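Local atomic coordinates of Plm1 (Streptomyces sp. HK803, PDB entry 4HXY), a protein that is the ketoreductase of the first phoslactomycin synthase module, a Rossmann-fold enzyme that probably reduces a beta-ketoacyl intermediate to a beta-hydroxyacyl one with NADPH. Residues G182-K187 with A398-R403; V273-G278 with E302-L307; D316-S321 with R355-A360. All blocks are in the same frame, centred on the assembly; numbering follows the deposited sequence.

In the fold
Contact 2 and contact 3 lie in the Rossmann-type core of the ketoreductase. Strands 270-275 and 316-322 are neighbours there, so the two contacts share a sheet, with centres about 10 Å apart. Contact 2 packs helix 290-310 on that sheet, and contact 3 adds strand 357-361 to it. Contact 1 lies farther out, its centre about 12 Å from that of contact 3 and 20 Å from that of contact 2. Along the chain 182-187 comes first, contacts 2 and 3 follow in that order, and 398-403 comes last. Contacts 2 and 3 bring strand ends to NADPH, while contact 1 packs the entering loop and helix 388-400 on the same sheet (W184 on V274, I399 on D316).

Contact 1: residues G182-K187 with A398-R403; sequences GTWTPK and AIMSDR
The C-terminal part of helix 388-400 meets the loop that leads into strand 189-193, and W184 is the centre of the contact. I399 comes first. I399 CD1 sits over one face of the W184 indole, 3.7 Å from the centroid of the six-membered ring and only 10° off the ring normal, a CH-pi contact. CG2 of I399 lies over the pyrrole part of the same face, 3.5 Å from W184 NE1. P186 CD covers the opposite face, so the indole is clamped between two aliphatic groups. M400 follows. The bend at chi2 (-60°) places M400 SD at the indole edge, 3.9 Å from W184 CD1, a Met-aromatic contact. The bend at chi3 turns M400 CE back to the backbone, 3.5 Å from T183 O. M400 CG lies against G182 O. A water accepts from G182 N and gives a weak bond to M400 O. Beyond the two segments, W184 N bonds to E396 of the same helix, and NE1 makes a weak hydrogen bond to D316 of strand 316-322. The chemistry is therefore mainly apolar: the indole is held by dispersion on its faces and by sulfur at its edge, while these two bonds, one of them weak, satisfy the nitrogens of W184.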
loop_
_atom_site.group_PDB
_atom_site.type_symbol
_atom_site.label_atom_id
_atom_site.label_comp_id
_atom_site.label_asym_id
_atom_site.label_seq_id
_atom_site.Cartn_x
_atom_site.Cartn_y
_atom_site.Cartn_z
ATOM N N GLY A 182 -18.612 -11.884 -14.632
ATOM C CA GLY A 182 -18.653 -11.701 -16.074
ATOM C C GLY A 182 -17.350 -11.110 -16.596
ATOM O O GLY A 182 -16.371 -10.944 -15.858
ATOM N N THR A 183 -17.355 -10.807 -17.887
ATOM C CA THR A 183 -16.185 -10.332 -18.616
ATOM C C THR A 183 -15.999 -8.827 -18.442
ATOM O O THR A 183 -16.960 -8.092 -18.524
ATOM C CB THR A 183 -16.407 -10.622 -20.119
ATOM O OG1 THR A 183 -16.535 -12.043 -20.294
ATOM C CG2 THR A 183 -15.252 -10.110 -20.964
ATOM N N TRP A 184 -14.765 -8.370 -18.224
ATOM C CA TRP A 184 -14.471 -6.943 -18.160
ATOM C C TRP A 184 -14.492 -6.356 -19.571
ATOM O O TRP A 184 -13.737 -6.803 -20.426
ATOM C CB TRP A 184 -13.098 -6.708 -17.504
ATOM C CG TRP A 184 -12.795 -5.263 -17.265
ATOM C CD1 TRP A 184 -13.656 -4.293 -16.823
ATOM C CD2 TRP A 184 -11.538 -4.626 -17.462
ATOM N NE1 TRP A 184 -12.987 -3.082 -16.725
ATOM C CE2 TRP A 184 -11.689 -3.274 -17.102
ATOM C CE3 TRP A 184 -10.289 -5.077 -17.898
ATOM C CZ2 TRP A 184 -10.634 -2.361 -17.184
ATOM C CZ3 TRP A 184 -9.242 -4.155 -17.984
ATOM C CH2 TRP A 184 -9.433 -2.830 -17.629
ATOM N N THR A 185 -15.355 -5.368 -19.794
ATOM C CA THR A 185 -15.549 -4.775 -21.132
ATOM C C THR A 185 -15.493 -3.258 -21.030
ATOM O O THR A 185 -16.496 -2.568 -21.205
ATOM C CB THR A 185 -16.871 -5.234 -21.769
ATOM O OG1 THR A 185 -17.967 -4.895 -20.913
ATOM C CG2 THR A 185 -16.867 -6.732 -22.052
ATOM N N PRO A 186 -14.294 -2.717 -20.745
ATOM C CA PRO A 186 -14.168 -1.274 -20.614
ATOM C C PRO A 186 -14.481 -0.545 -21.912
ATOM O O PRO A 186 -14.111 -1.017 -22.995
ATOM C CB PRO A 186 -12.687 -1.084 -20.276
ATOM C CG PRO A 186 -12.018 -2.275 -20.787
ATOM C CD PRO A 186 -12.989 -3.391 -20.635
ATOM N N LYS A 187 -15.133 0.593 -21.782
ATOM C CA LYS A 187 -15.658 1.353 -22.931
ATOM C C LYS A 187 -15.012 2.719 -23.046
ATOM O O LYS A 187 -14.431 3.249 -22.075
ATOM C CB LYS A 187 -17.177 1.505 -22.775
ATOM C CG LYS A 187 -17.892 0.152 -22.847
ATOM C CD LYS A 187 -19.311 0.220 -22.374
ATOM C CE LYS A 187 -19.861 -1.175 -22.184
ATOM N NZ LYS A 187 -19.234 -1.924 -21.053
ATOM N N ALA A 398 -11.357 -9.084 -9.987
ATOM C CA ALA A 398 -11.298 -8.022 -8.997
ATOM C C ALA A 398 -12.135 -6.814 -9.400
ATOM O O ALA A 398 -12.822 -6.198 -8.576
ATOM C CB ALA A 398 -9.844 -7.615 -8.719
ATOM N N ILE A 399 -12.072 -6.470 -10.687
ATOM C CA ILE A 399 -12.784 -5.320 -11.218
ATOM C C ILE A 399 -14.277 -5.589 -11.244
ATOM O O ILE A 399 -15.063 -4.707 -10.878
ATOM C CB ILE A 399 -12.269 -4.942 -12.645
ATOM C CG1 ILE A 399 -10.811 -4.508 -12.593
ATOM C CG2 ILE A 399 -13.161 -3.836 -13.291
ATOM C CD1 ILE A 399 -10.140 -4.402 -13.942
ATOM N N MET A 400 -14.659 -6.797 -11.675
ATOM C CA MET A 400 -16.052 -7.122 -11.961
ATOM C C MET A 400 -16.792 -7.678 -10.742
ATOM O O MET A 400 -17.973 -8.018 -10.834
ATOM C CB MET A 400 -16.134 -8.114 -13.123
ATOM C CG MET A 400 -15.651 -7.532 -14.479
ATOM S SD MET A 400 -16.601 -6.098 -15.001
ATOM C CE MET A 400 -18.168 -6.826 -15.503
ATOM N N SER A 401 -16.095 -7.771 -9.619
ATOM C CA SER A 401 -16.659 -8.326 -8.384
ATOM C C SER A 401 -17.958 -7.625 -7.970
ATOM O O SER A 401 -18.033 -6.404 -8.000
ATOM C CB SER A 401 -15.614 -8.198 -7.265
ATOM O OG SER A 401 -16.088 -8.738 -6.045
ATOM N N ASP A 402 -18.967 -8.403 -7.583
ATOM C CA ASP A 402 -20.278 -7.839 -7.195
ATOM C C ASP A 402 -20.211 -7.075 -5.878
ATOM O O ASP A 402 -21.091 -6.257 -5.587
ATOM C CB ASP A 402 -21.399 -8.900 -7.144
ATOM C CG ASP A 402 -21.019 -10.162 -6.376
ATOM O OD1 ASP A 402 -21.718 -11.200 -6.571
ATOM O OD2 ASP A 402 -20.045 -10.142 -5.588
ATOM N N ARG A 403 -19.166 -7.340 -5.102
ATOM C CA ARG A 403 -18.933 -6.636 -3.854
ATOM C C ARG A 403 -17.563 -5.963 -3.809
ATOM O O ARG A 403 -16.552 -6.514 -4.245
ATOM C CB ARG A 403 -19.094 -7.590 -2.680
ATOM C CG ARG A 403 -20.557 -7.812 -2.303
ATOM C CD ARG A 403 -20.698 -8.880 -1.236
ATOM N NE ARG A 403 -20.234 -10.181 -1.711
ATOM C CZ ARG A 403 -20.869 -10.934 -2.612
ATOM N NH1 ARG A 403 -22.015 -10.519 -3.160
ATOM N NH2 ARG A 403 -20.362 -12.120 -2.968
HETATM O O HOH W 1 -19.785 -9.758 -13.251
#

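Contact 2: residues V273-G278 with E302-L307; sequences VVHAAG and EGALLL. With NDP (NADPH dihydro-nicotinamide-adenine-dinucleotide phosphate), chain C.
H275, the last residue of strand 270-275, makes most of the pairs of this buried contact, and L307 buries nearly as much surface. The H275 CG is anti to the backbone N (chi1 -180°), which lays the imidazole obliquely against helix 290-310. H275 CD2 lies 3.7 Å from A304 CB, and H275 ND1 is 3.6 Å from L307 CD1. L307 CD1 also reaches back along the strand to V273 CG1, at 4.0 Å. G303 leaves room for the ring: a CB there would come within 3.1 Å of H275 CE1. Both ring nitrogens have partners farther out. ND1 is bonded to T193 OG1, and NE2 to K300 O, one turn earlier on the helix. Its rotation is thus fixed at both nitrogens. An alanine here would lack both ring nitrogens and would probably loosen the packing and the tie between T193 and K300. The chain after the strand turns to NADPH. A276 O accepts a 3.1 Å hydrogen bond from O3D of the nicotinamide ribose, and G278 N gives a weak one to O4B, the ring oxygen of the adenosine ribose. A CB on G278 would clash with O3D. The short strand and helix segments run nearly antiparallel, at 166°, with axes 10.2 Å apart. L342 of helix 333-351 touches H275 and A304, M256 of helix 253-265 touches L307, and strand 316-322 lies beside 270-275.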
loop_
_atom_site.group_PDB
_atom_site.type_symbol
_atom_site.label_atom_id
_atom_site.label_comp_id
_atom_site.label_asym_id
_atom_site.label_seq_id
_atom_site.Cartn_x
_atom_site.Cartn_y
_atom_site.Cartn_z
ATOM N N VAL A 273 -9.417 4.158 -15.817
ATOM C CA VAL A 273 -8.007 4.316 -15.515
ATOM C C VAL A 273 -7.466 3.022 -14.936
ATOM O O VAL A 273 -8.056 2.454 -14.020
ATOM C CB VAL A 273 -7.788 5.412 -14.485
ATOM C CG1 VAL A 273 -6.336 5.384 -14.009
ATOM C CG2 VAL A 273 -8.153 6.773 -15.077
ATOM N N VAL A 274 -6.330 2.575 -15.458
ATOM C CA VAL A 274 -5.551 1.522 -14.824
ATOM C C VAL A 274 -4.209 2.160 -14.487
ATOM O O VAL A 274 -3.499 2.617 -15.376
ATOM C CB VAL A 274 -5.327 0.311 -15.726
ATOM C CG1 VAL A 274 -4.457 -0.731 -14.983
ATOM C CG2 VAL A 274 -6.668 -0.295 -16.119
ATOM N N HIS A 275 -3.898 2.244 -13.199
ATOM C CA HIS A 275 -2.710 2.969 -12.754
ATOM C C HIS A 275 -1.602 1.986 -12.427
ATOM O O HIS A 275 -1.580 1.411 -11.341
ATOM C CB HIS A 275 -3.065 3.837 -11.550
ATOM C CG HIS A 275 -1.935 4.642 -10.986
ATOM N ND1 HIS A 275 -1.151 5.481 -11.756
ATOM C CD2 HIS A 275 -1.524 4.806 -9.706
ATOM C CE1 HIS A 275 -0.273 6.089 -10.972
ATOM N NE2 HIS A 275 -0.501 5.728 -9.716
ATOM N N ALA A 276 -0.681 1.813 -13.374
ATOM C CA ALA A 276 0.474 0.933 -13.203
ATOM C C ALA A 276 1.806 1.685 -13.175
ATOM O O ALA A 276 2.864 1.052 -13.086
ATOM C CB ALA A 276 0.484 -0.130 -14.263
ATOM N N ALA A 277 1.776 3.012 -13.201
ATOM C CA ALA A 277 3.002 3.806 -13.042
ATOM C C ALA A 277 3.598 3.603 -11.656
ATOM O O ALA A 277 2.897 3.623 -10.645
ATOM C CB ALA A 277 2.729 5.291 -13.273
ATOM N N GLY A 278 4.915 3.464 -11.608
ATOM C CA GLY A 278 5.612 3.225 -10.359
ATOM C C GLY A 278 7.052 2.821 -10.591
ATOM O O GLY A 278 7.463 2.513 -11.718
ATOM N N GLU A 302 1.403 10.209 -5.734
ATOM C CA GLU A 302 1.008 11.518 -6.236
ATOM C C GLU A 302 0.282 11.381 -7.592
ATOM O O GLU A 302 -0.684 12.109 -7.840
ATOM C CB GLU A 302 2.211 12.473 -6.290
ATOM C CG GLU A 302 2.918 12.659 -4.916
ATOM C CD GLU A 302 1.977 13.035 -3.755
ATOM O OE1 GLU A 302 1.088 13.905 -3.944
ATOM O OE2 GLU A 302 2.119 12.449 -2.648
ATOM N N GLY A 303 0.729 10.458 -8.447
ATOM C CA GLY A 303 -0.006 10.101 -9.668
ATOM C C GLY A 303 -1.439 9.668 -9.405
ATOM O O GLY A 303 -2.377 10.144 -10.030
ATOM N N ALA A 304 -1.627 8.743 -8.473
ATOM C CA ALA A 304 -2.965 8.268 -8.167
ATOM C C ALA A 304 -3.872 9.358 -7.614
ATOM O O ALA A 304 -5.061 9.418 -7.977
ATOM C CB ALA A 304 -2.898 7.093 -7.207
ATOM N N LEU A 305 -3.321 10.205 -6.737
ATOM C CA LEU A 305 -4.071 11.287 -6.130
ATOM C C LEU A 305 -4.471 12.298 -7.197
ATOM O O LEU A 305 -5.578 12.833 -7.162
ATOM C CB LEU A 305 -3.259 11.989 -5.051
ATOM C CG LEU A 305 -3.146 11.179 -3.755
ATOM C CD1 LEU A 305 -2.037 11.748 -2.853
ATOM C CD2 LEU A 305 -4.456 11.041 -2.981
ATOM N N LEU A 306 -3.562 12.558 -8.128
ATOM C CA LEU A 306 -3.859 13.515 -9.211
ATOM C C LEU A 306 -4.945 12.942 -10.118
ATOM O O LEU A 306 -5.910 13.643 -10.462
ATOM C CB LEU A 306 -2.600 13.824 -10.009
ATOM C CG LEU A 306 -2.709 14.869 -11.126
ATOM C CD1 LEU A 306 -3.225 16.207 -10.605
ATOM C CD2 LEU A 306 -1.354 15.027 -11.795
ATOM N N LEU A 307 -4.840 11.654 -10.445
ATOM C CA LEU A 307 -5.857 10.999 -11.273
ATOM C C LEU A 307 -7.225 11.031 -10.607
ATOM O O LEU A 307 -8.234 11.261 -11.259
ATOM C CB LEU A 307 -5.487 9.559 -11.583
ATOM C CG LEU A 307 -4.337 9.358 -12.570
ATOM C CD1 LEU A 307 -3.705 7.971 -12.383
ATOM C CD2 LEU A 307 -4.806 9.564 -14.010
HETATM P PA NDP C . 7.675 -1.436 -15.152
HETATM O O1A NDP C . 7.862 -2.308 -16.348
HETATM O O2A NDP C . 8.865 -0.702 -14.612
HETATM O O5B NDP C . 6.526 -0.370 -15.458
HETATM C C5B NDP C . 6.436 0.818 -14.699
HETATM C C4B NDP C . 5.951 1.913 -15.602
HETATM O O4B NDP C . 5.791 3.114 -14.874
HETATM C C3B NDP C . 6.919 2.239 -16.714
HETATM O O3B NDP C . 6.172 2.267 -17.946
HETATM C C2B NDP C . 7.457 3.613 -16.385
HETATM O O2B NDP C . 7.755 4.200 -17.635
HETATM C C1B NDP C . 6.256 4.199 -15.648
HETATM N N9A NDP C . 6.511 5.368 -14.816
HETATM C C8A NDP C . 7.379 5.488 -13.753
HETATM N N7A NDP C . 7.317 6.752 -13.278
HETATM C C5A NDP C . 6.388 7.442 -14.016
HETATM C C6A NDP C . 5.904 8.739 -13.977
HETATM N N6A NDP C . 6.301 9.661 -13.106
HETATM N N1A NDP C . 4.955 9.109 -14.913
HETATM C C2A NDP C . 4.471 8.196 -15.842
HETATM N N3A NDP C . 4.945 6.910 -15.895
HETATM C C4A NDP C . 5.885 6.557 -14.979
HETATM O O3 NDP C . 7.067 -2.273 -13.918
HETATM P PN NDP C . 5.921 -3.367 -13.941
HETATM O O1N NDP C . 6.500 -4.592 -13.344
HETATM O O2N NDP C . 5.211 -3.472 -15.231
HETATM O O5D NDP C . 4.932 -2.867 -12.790
HETATM C C5D NDP C . 3.933 -1.912 -13.036
HETATM C C4D NDP C . 3.149 -1.700 -11.751
HETATM O O4D NDP C . 2.767 -2.943 -11.189
HETATM C C3D NDP C . 3.967 -0.993 -10.696
HETATM O O3D NDP C . 3.207 0.033 -10.133
HETATM C C2D NDP C . 4.254 -2.050 -9.650
HETATM O O2D NDP C . 4.410 -1.521 -8.349
HETATM C C1D NDP C . 3.071 -2.983 -9.811
HETATM N N1N NDP C . 3.403 -4.363 -9.433
HETATM C C2N NDP C . 4.220 -5.125 -10.218
HETATM C C3N NDP C . 4.683 -6.378 -9.811
HETATM C C7N NDP C . 5.504 -7.233 -10.696
HETATM O O7N NDP C . 5.705 -8.524 -10.261
HETATM N N7N NDP C . 6.080 -6.837 -11.821
HETATM C C4N NDP C . 4.004 -7.028 -8.635
HETATM C C5N NDP C . 3.118 -6.115 -7.855
HETATM C C6N NDP C . 2.836 -4.841 -8.290
HETATM P P2B NDP C . 8.652 5.514 -17.800
HETATM O O1X NDP C . 8.837 5.654 -19.293
HETATM O O2X NDP C . 9.995 5.350 -17.075
HETATM O O3X NDP C . 7.969 6.675 -17.204
#

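Contact 3: residues D316-S321 with R355-A360; sequences DFVLFS and RAVSVA. With NDP (NADPH dihydro-nicotinamide-adenine-dinucleotide phosphate), chain C.
Strands 316-322 and 357-361 are parallel neighbours in the sheet of the Rossmann fold, with 20° between the axes of the short segments. Four backbone hydrogen bonds join them. V357 N bonds to F317 O, L319 N to V357 O, V359 N to L319 O and S321 N to V359 O. The L319 N to V357 O bond is the straightest, 176° at the hydrogen. The last bond is more bent, with the donor above the plane of the V359 carbonyl. CA-H...O contacts supplement them, as from A356 CA to F317 O at 3.2 Å.

Apolar packing comes next. V318 and V357 lie side by side on one face of the sheet, CG1 to CG1 at 4.1 Å. I399 of helix 388-400 touches V318. Where the pairing begins, F317 CD2 lies 4.0 Å from A356 CB.

Among the polar side chains, S321 OG and S358 OG share the other face, on which helix 333-351 packs, and both bond to D343 of that helix. This shared carboxylate holds the two strands from one side. S358 OG also lies 3.3 Å from S321 CB.

At the cofactor end, F320 presents its ring edge to O4D of NADPH. S321 O lies 3.1 Å from C6N of the nicotinamide ring.

The salt bridge closes the other end. R355 bends at chi3 and grips D316 side-on with two nitrogens, NE and NH1, both on OD1. The carboxylate and guanidinium planes are 75° apart. NH1 also bonds to I399 O. D316 OD1 receives R355 NH1 on its syn lone pair at 2.8 Å, while R355 NE meets it from above the carboxylate plane at 3.1 Å.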
loop_
_atom_site.group_PDB
_atom_site.type_symbol
_atom_site.label_atom_id
_atom_site.label_comp_id
_atom_site.label_asym_id
_atom_site.label_seq_id
_atom_site.Cartn_x
_atom_site.Cartn_y
_atom_site.Cartn_z
ATOM N N ASP A 316 -14.392 2.844 -14.084
ATOM C CA ASP A 316 -13.448 2.059 -13.304
ATOM C C ASP A 316 -12.179 2.840 -13.011
ATOM O O ASP A 316 -11.718 3.629 -13.838
ATOM C CB ASP A 316 -13.096 0.757 -14.038
ATOM C CG ASP A 316 -14.143 -0.298 -13.847
ATOM O OD1 ASP A 316 -14.442 -0.638 -12.672
ATOM O OD2 ASP A 316 -14.689 -0.767 -14.874
ATOM N N PHE A 317 -11.636 2.603 -11.827
ATOM C CA PHE A 317 -10.403 3.230 -11.361
ATOM C C PHE A 317 -9.627 2.126 -10.668
ATOM O O PHE A 317 -9.970 1.743 -9.540
ATOM C CB PHE A 317 -10.778 4.357 -10.395
ATOM C CG PHE A 317 -9.628 5.188 -9.894
ATOM C CD1 PHE A 317 -9.203 6.299 -10.585
ATOM C CD2 PHE A 317 -9.062 4.925 -8.670
ATOM C CE1 PHE A 317 -8.173 7.106 -10.100
ATOM C CE2 PHE A 317 -8.033 5.738 -8.170
ATOM C CZ PHE A 317 -7.581 6.812 -8.902
ATOM N N VAL A 318 -8.617 1.608 -11.370
ATOM C CA VAL A 318 -7.953 0.364 -11.012
ATOM C C VAL A 318 -6.517 0.679 -10.638
ATOM O O VAL A 318 -5.745 1.168 -11.461
ATOM C CB VAL A 318 -7.982 -0.653 -12.160
ATOM C CG1 VAL A 318 -7.356 -1.995 -11.739
ATOM C CG2 VAL A 318 -9.438 -0.880 -12.618
ATOM N N LEU A 319 -6.177 0.396 -9.396
ATOM C CA LEU A 319 -4.809 0.639 -8.896
ATOM C C LEU A 319 -4.008 -0.662 -8.780
ATOM O O LEU A 319 -4.482 -1.634 -8.215
ATOM C CB LEU A 319 -4.888 1.347 -7.542
ATOM C CG LEU A 319 -5.702 2.646 -7.541
ATOM C CD1 LEU A 319 -5.798 3.247 -6.131
ATOM C CD2 LEU A 319 -5.141 3.666 -8.504
ATOM N N PHE A 320 -2.802 -0.684 -9.350
ATOM C CA PHE A 320 -1.918 -1.832 -9.214
ATOM C C PHE A 320 -1.017 -1.643 -8.004
ATOM O O PHE A 320 -0.036 -0.881 -8.033
ATOM C CB PHE A 320 -1.109 -2.029 -10.484
ATOM C CG PHE A 320 -1.793 -2.874 -11.522
ATOM C CD1 PHE A 320 -3.170 -2.931 -11.634
ATOM C CD2 PHE A 320 -1.030 -3.664 -12.362
ATOM C CE1 PHE A 320 -3.790 -3.748 -12.582
ATOM C CE2 PHE A 320 -1.635 -4.497 -13.310
ATOM C CZ PHE A 320 -3.015 -4.524 -13.432
ATOM N N SER A 321 -1.399 -2.311 -6.921
ATOM C CA SER A 321 -0.656 -2.307 -5.702
ATOM C C SER A 321 0.196 -3.580 -5.591
ATOM O O SER A 321 0.375 -4.292 -6.572
ATOM C CB SER A 321 -1.632 -2.135 -4.530
ATOM O OG SER A 321 -0.952 -1.992 -3.305
ATOM N N ARG A 355 -16.452 4.255 -8.052
ATOM C CA ARG A 355 -15.833 2.945 -8.246
ATOM C C ARG A 355 -14.319 3.027 -8.098
ATOM O O ARG A 355 -13.701 3.990 -8.540
ATOM C CB ARG A 355 -16.212 2.346 -9.611
ATOM C CG ARG A 355 -17.607 1.687 -9.572
ATOM C CD ARG A 355 -18.009 1.094 -10.882
ATOM N NE ARG A 355 -17.128 0.008 -11.286
ATOM C CZ ARG A 355 -17.222 -1.253 -10.879
ATOM N NH1 ARG A 355 -16.353 -2.147 -11.346
ATOM N NH2 ARG A 355 -18.165 -1.633 -10.021
ATOM N N ALA A 356 -13.748 2.028 -7.423
ATOM C CA ALA A 356 -12.291 1.908 -7.284
ATOM C C ALA A 356 -11.926 0.547 -6.759
ATOM O O ALA A 356 -12.617 0.005 -5.907
ATOM C CB ALA A 356 -11.720 2.976 -6.353
ATOM N N VAL A 357 -10.859 -0.035 -7.295
ATOM C CA VAL A 357 -10.253 -1.218 -6.716
ATOM C C VAL A 357 -8.738 -1.104 -6.741
ATOM O O VAL A 357 -8.165 -0.631 -7.724
ATOM C CB VAL A 357 -10.698 -2.504 -7.400
ATOM C CG1 VAL A 357 -10.319 -2.532 -8.921
ATOM C CG2 VAL A 357 -10.161 -3.753 -6.597
ATOM N N SER A 358 -8.113 -1.546 -5.649
ATOM C CA SER A 358 -6.667 -1.662 -5.577
ATOM C C SER A 358 -6.331 -3.122 -5.430
ATOM O O SER A 358 -6.730 -3.753 -4.446
ATOM C CB SER A 358 -6.123 -0.884 -4.392
ATOM O OG SER A 358 -4.699 -0.917 -4.364
ATOM N N VAL A 359 -5.621 -3.684 -6.396
ATOM C CA VAL A 359 -5.244 -5.100 -6.299
ATOM C C VAL A 359 -3.801 -5.153 -5.829
ATOM O O VAL A 359 -2.916 -4.628 -6.511
ATOM C CB VAL A 359 -5.361 -5.842 -7.647
ATOM C CG1 VAL A 359 -4.958 -7.299 -7.503
ATOM C CG2 VAL A 359 -6.798 -5.786 -8.192
ATOM N N ALA A 360 -3.580 -5.801 -4.681
ATOM C CA ALA A 360 -2.232 -5.962 -4.122
ATOM C C ALA A 360 -1.654 -7.252 -4.701
ATOM O O ALA A 360 -1.884 -8.347 -4.205
ATOM C CB ALA A 360 -2.295 -5.978 -2.615
HETATM P PA NDP C . 7.675 -1.436 -15.152
HETATM O O1A NDP C . 7.862 -2.308 -16.348
HETATM O O2A NDP C . 8.865 -0.702 -14.612
HETATM O O5B NDP C . 6.526 -0.370 -15.458
HETATM C C5B NDP C . 6.436 0.818 -14.699
HETATM C C4B NDP C . 5.951 1.913 -15.602
HETATM O O4B NDP C . 5.791 3.114 -14.874
HETATM C C3B NDP C . 6.919 2.239 -16.714
HETATM O O3B NDP C . 6.172 2.267 -17.946
HETATM C C2B NDP C . 7.457 3.613 -16.385
HETATM O O2B NDP C . 7.755 4.200 -17.635
HETATM C C1B NDP C . 6.256 4.199 -15.648
HETATM N N9A NDP C . 6.511 5.368 -14.816
HETATM C C8A NDP C . 7.379 5.488 -13.753
HETATM N N7A NDP C . 7.317 6.752 -13.278
HETATM C C5A NDP C . 6.388 7.442 -14.016
HETATM C C6A NDP C . 5.904 8.739 -13.977
HETATM N N6A NDP C . 6.301 9.661 -13.106
HETATM N N1A NDP C . 4.955 9.109 -14.913
HETATM C C2A NDP C . 4.471 8.196 -15.842
HETATM N N3A NDP C . 4.945 6.910 -15.895
HETATM C C4A NDP C . 5.885 6.557 -14.979
HETATM O O3 NDP C . 7.067 -2.273 -13.918
HETATM P PN NDP C . 5.921 -3.367 -13.941
HETATM O O1N NDP C . 6.500 -4.592 -13.344
HETATM O O2N NDP C . 5.211 -3.472 -15.231
HETATM O O5D NDP C . 4.932 -2.867 -12.790
HETATM C C5D NDP C . 3.933 -1.912 -13.036
HETATM C C4D NDP C . 3.149 -1.700 -11.751
HETATM O O4D NDP C . 2.767 -2.943 -11.189
HETATM C C3D NDP C . 3.967 -0.993 -10.696
HETATM O O3D NDP C . 3.207 0.033 -10.133
HETATM C C2D NDP C . 4.254 -2.050 -9.650
HETATM O O2D NDP C . 4.410 -1.521 -8.349
HETATM C C1D NDP C . 3.071 -2.983 -9.811
HETATM N N1N NDP C . 3.403 -4.363 -9.433
HETATM C C2N NDP C . 4.220 -5.125 -10.218
HETATM C C3N NDP C . 4.683 -6.378 -9.811
HETATM C C7N NDP C . 5.504 -7.233 -10.696
HETATM O O7N NDP C . 5.705 -8.524 -10.261
HETATM N N7N NDP C . 6.080 -6.837 -11.821
HETATM C C4N NDP C . 4.004 -7.028 -8.635
HETATM C C5N NDP C . 3.118 -6.115 -7.855
HETATM C C6N NDP C . 2.836 -4.841 -8.290
HETATM P P2B NDP C . 8.652 5.514 -17.800
HETATM O O1X NDP C . 8.837 5.654 -19.293
HETATM O O2X NDP C . 9.995 5.350 -17.075
HETATM O O3X NDP C . 7.969 6.675 -17.204
#